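Local coordinates for protein evasin-3 (Rhipicephalus sanguineus, PDB 6I31) that is a tick salivary protein that binds and neutralizes host CXC chemokines, including CXCL8, whose homodimer it disrupts and whose interaction with CXCR2 it inhibits, at residues 24-29 against 48-53. Numbering follows the deposited sequence.
Sequences KNCTSG and GHCYKI
Gly-48 and Cys-26 form an antiparallel hydrogen-bonded pair between strand 24-27 and the long strand 47-55; the pairing continues past it, where Ser-28 bonds to the backbone of Lys-46. Gly-48 N gives Cys-26 O a nearly straight bond of 2.9 Å; the return bond, Cys-26 N to Gly-48 O, is longer at 3.2 Å, and its donor sits well above the plane of the carbonyl. The sulfur of Cys-26, turned between its own backbone N and carbonyl carbon (chi1 55°), reaches on to the backbone of His-49, with SG 3.3 Å from His-49 C.

His-49 faces Asn-25 as the non-hydrogen-bonded pair, on the opposite face of the sheet from Cys-26. The two side chains run side by side, with Asn-25 ND2 3.5 Å from His-49 CD2 and the amide plane almost perpendicular to the ring.

At Cys-50 the backbone N donates to Lys-24 O over 2.8 Å; in place of the return bond between the same two residues, a water accepts from Lys-24 N and donates to Cys-50 O. Cys-50 SG, anti to its carbonyl carbon, packs 3.6 Å from Cys-26 CB and 3.8 Å from Lys-24 CB.

Beyond Cys-50 the strands diverge, and strand 47-55 goes on pairing with strands 17-22 and 38-40. The sulfur of Cys-26 is bonded to Cys-39 and that of Cys-50 to Cys-33, two of the three disulfides of this knottin scaffold. One disulfide ties strand 24-27 to strand 38-40 within the sheet, and the other ties the long strand to the loop at Cys-33, so covalent bonds back up the few backbone hydrogen bonds.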
loop_
_atom_site.group_PDB
_atom_site.type_symbol
_atom_site.label_atom_id
_atom_site.label_comp_id
_atom_site.label_asym_id
_atom_site.label_seq_id
_atom_site.Cartn_x
_atom_site.Cartn_y
_atom_site.Cartn_z
ATOM N N LYS A 24 0.002 8.547 3.124
ATOM C CA LYS A 24 0.663 9.199 4.251
ATOM C C LYS A 24 2.177 9.344 4.007
ATOM O O LYS A 24 2.782 8.411 3.499
ATOM C CB LYS A 24 0.387 8.403 5.544
ATOM C CG LYS A 24 0.878 9.078 6.817
ATOM C CD LYS A 24 0.380 8.354 8.063
ATOM C CE LYS A 24 1.030 8.859 9.334
ATOM N NZ LYS A 24 1.046 10.343 9.443
ATOM N N ASN A 25 2.776 10.494 4.385
ATOM C CA ASN A 25 4.227 10.678 4.290
ATOM C C ASN A 25 4.842 9.957 5.489
ATOM O O ASN A 25 4.201 9.816 6.535
ATOM C CB ASN A 25 4.641 12.172 4.374
ATOM C CG ASN A 25 3.999 13.099 3.378
ATOM O OD1 ASN A 25 4.011 14.321 3.537
ATOM N ND2 ASN A 25 3.405 12.555 2.351
ATOM N N CYS A 26 6.081 9.509 5.350
ATOM C CA CYS A 26 6.767 8.828 6.430
ATOM C C CYS A 26 8.259 9.078 6.325
ATOM O O CYS A 26 8.770 9.458 5.264
ATOM C CB CYS A 26 6.452 7.341 6.348
ATOM S SG CYS A 26 6.844 6.632 4.734
ATOM N N THR A 27 8.962 8.887 7.437
ATOM C CA THR A 27 10.419 9.001 7.472
ATOM C C THR A 27 10.919 7.705 8.054
ATOM O O THR A 27 10.278 7.163 8.954
ATOM C CB THR A 27 10.880 10.197 8.311
ATOM O OG1 THR A 27 10.507 9.952 9.665
ATOM C CG2 THR A 27 10.277 11.506 7.839
ATOM N N SER A 28 12.055 7.212 7.556
ATOM C CA SER A 28 12.692 5.992 8.024
ATOM C C SER A 28 13.065 6.109 9.508
ATOM O O SER A 28 13.427 7.204 9.977
ATOM C CB SER A 28 13.969 5.737 7.228
ATOM O OG SER A 28 14.802 6.883 7.299
ATOM N N GLY A 29 12.995 4.984 10.216
ATOM C CA GLY A 29 13.370 4.923 11.626
ATOM C C GLY A 29 12.235 5.189 12.586
ATOM O O GLY A 29 12.208 4.611 13.674
ATOM N N GLY A 48 9.856 9.289 2.597
ATOM C CA GLY A 48 9.126 8.542 1.582
ATOM C C GLY A 48 7.630 8.584 1.810
ATOM O O GLY A 48 7.092 9.572 2.318
ATOM N N HIS A 49 6.944 7.531 1.380
ATOM C CA HIS A 49 5.492 7.445 1.498
ATOM C C HIS A 49 5.083 6.081 1.983
ATOM O O HIS A 49 5.815 5.108 1.794
ATOM C CB HIS A 49 4.834 7.717 0.144
ATOM C CG HIS A 49 5.091 9.098 -0.332
ATOM N ND1 HIS A 49 6.203 9.393 -1.084
ATOM C CD2 HIS A 49 4.429 10.242 -0.058
ATOM C CE1 HIS A 49 6.160 10.692 -1.283
ATOM N NE2 HIS A 49 5.099 11.234 -0.707
ATOM N N CYS A 50 3.916 6.011 2.611
ATOM C CA CYS A 50 3.335 4.767 3.088
ATOM C C CYS A 50 2.625 4.058 1.961
ATOM O O CYS A 50 1.845 4.669 1.228
ATOM C CB CYS A 50 2.403 5.012 4.268
ATOM S SG CYS A 50 3.215 5.831 5.667
ATOM N N TYR A 51 2.892 2.743 1.839
ATOM C CA TYR A 51 2.257 1.910 0.819
ATOM C C TYR A 51 1.719 0.656 1.471
ATOM O O TYR A 51 2.134 0.334 2.578
ATOM C CB TYR A 51 3.248 1.508 -0.268
ATOM C CG TYR A 51 3.897 2.684 -0.955
ATOM C CD1 TYR A 51 3.188 3.467 -1.868
ATOM C CD2 TYR A 51 5.208 3.039 -0.672
ATOM C CE1 TYR A 51 3.776 4.583 -2.481
ATOM C CE2 TYR A 51 5.812 4.137 -1.295
ATOM C CZ TYR A 51 5.084 4.915 -2.182
ATOM O OH TYR A 51 5.680 5.999 -2.787
ATOM N N LYS A 52 0.950 -0.125 0.725
ATOM C CA LYS A 52 0.417 -1.420 1.192
ATOM C C LYS A 52 0.206 -2.336 0.012
ATOM O O LYS A 52 0.141 -1.881 -1.135
ATOM C CB LYS A 52 -0.873 -1.259 2.034
ATOM C CG LYS A 52 -2.029 -0.670 1.212
ATOM C CD LYS A 52 -3.306 -0.457 2.066
ATOM C CE LYS A 52 -4.291 0.374 1.244
ATOM N NZ LYS A 52 -5.477 0.780 2.058
ATOM N N ILE A 53 0.150 -3.630 0.287
ATOM C CA ILE A 53 -0.016 -4.648 -0.720
ATOM C C ILE A 53 -1.442 -5.121 -0.701
ATOM O O ILE A 53 -1.972 -5.488 0.349
ATOM C CB ILE A 53 0.951 -5.810 -0.486
ATOM C CG1 ILE A 53 2.431 -5.278 -0.374
ATOM C CG2 ILE A 53 0.782 -6.854 -1.577
ATOM C CD1 ILE A 53 3.411 -6.381 -0.063
HETATM O O HOH W 1 1.358 7.346 0.716
#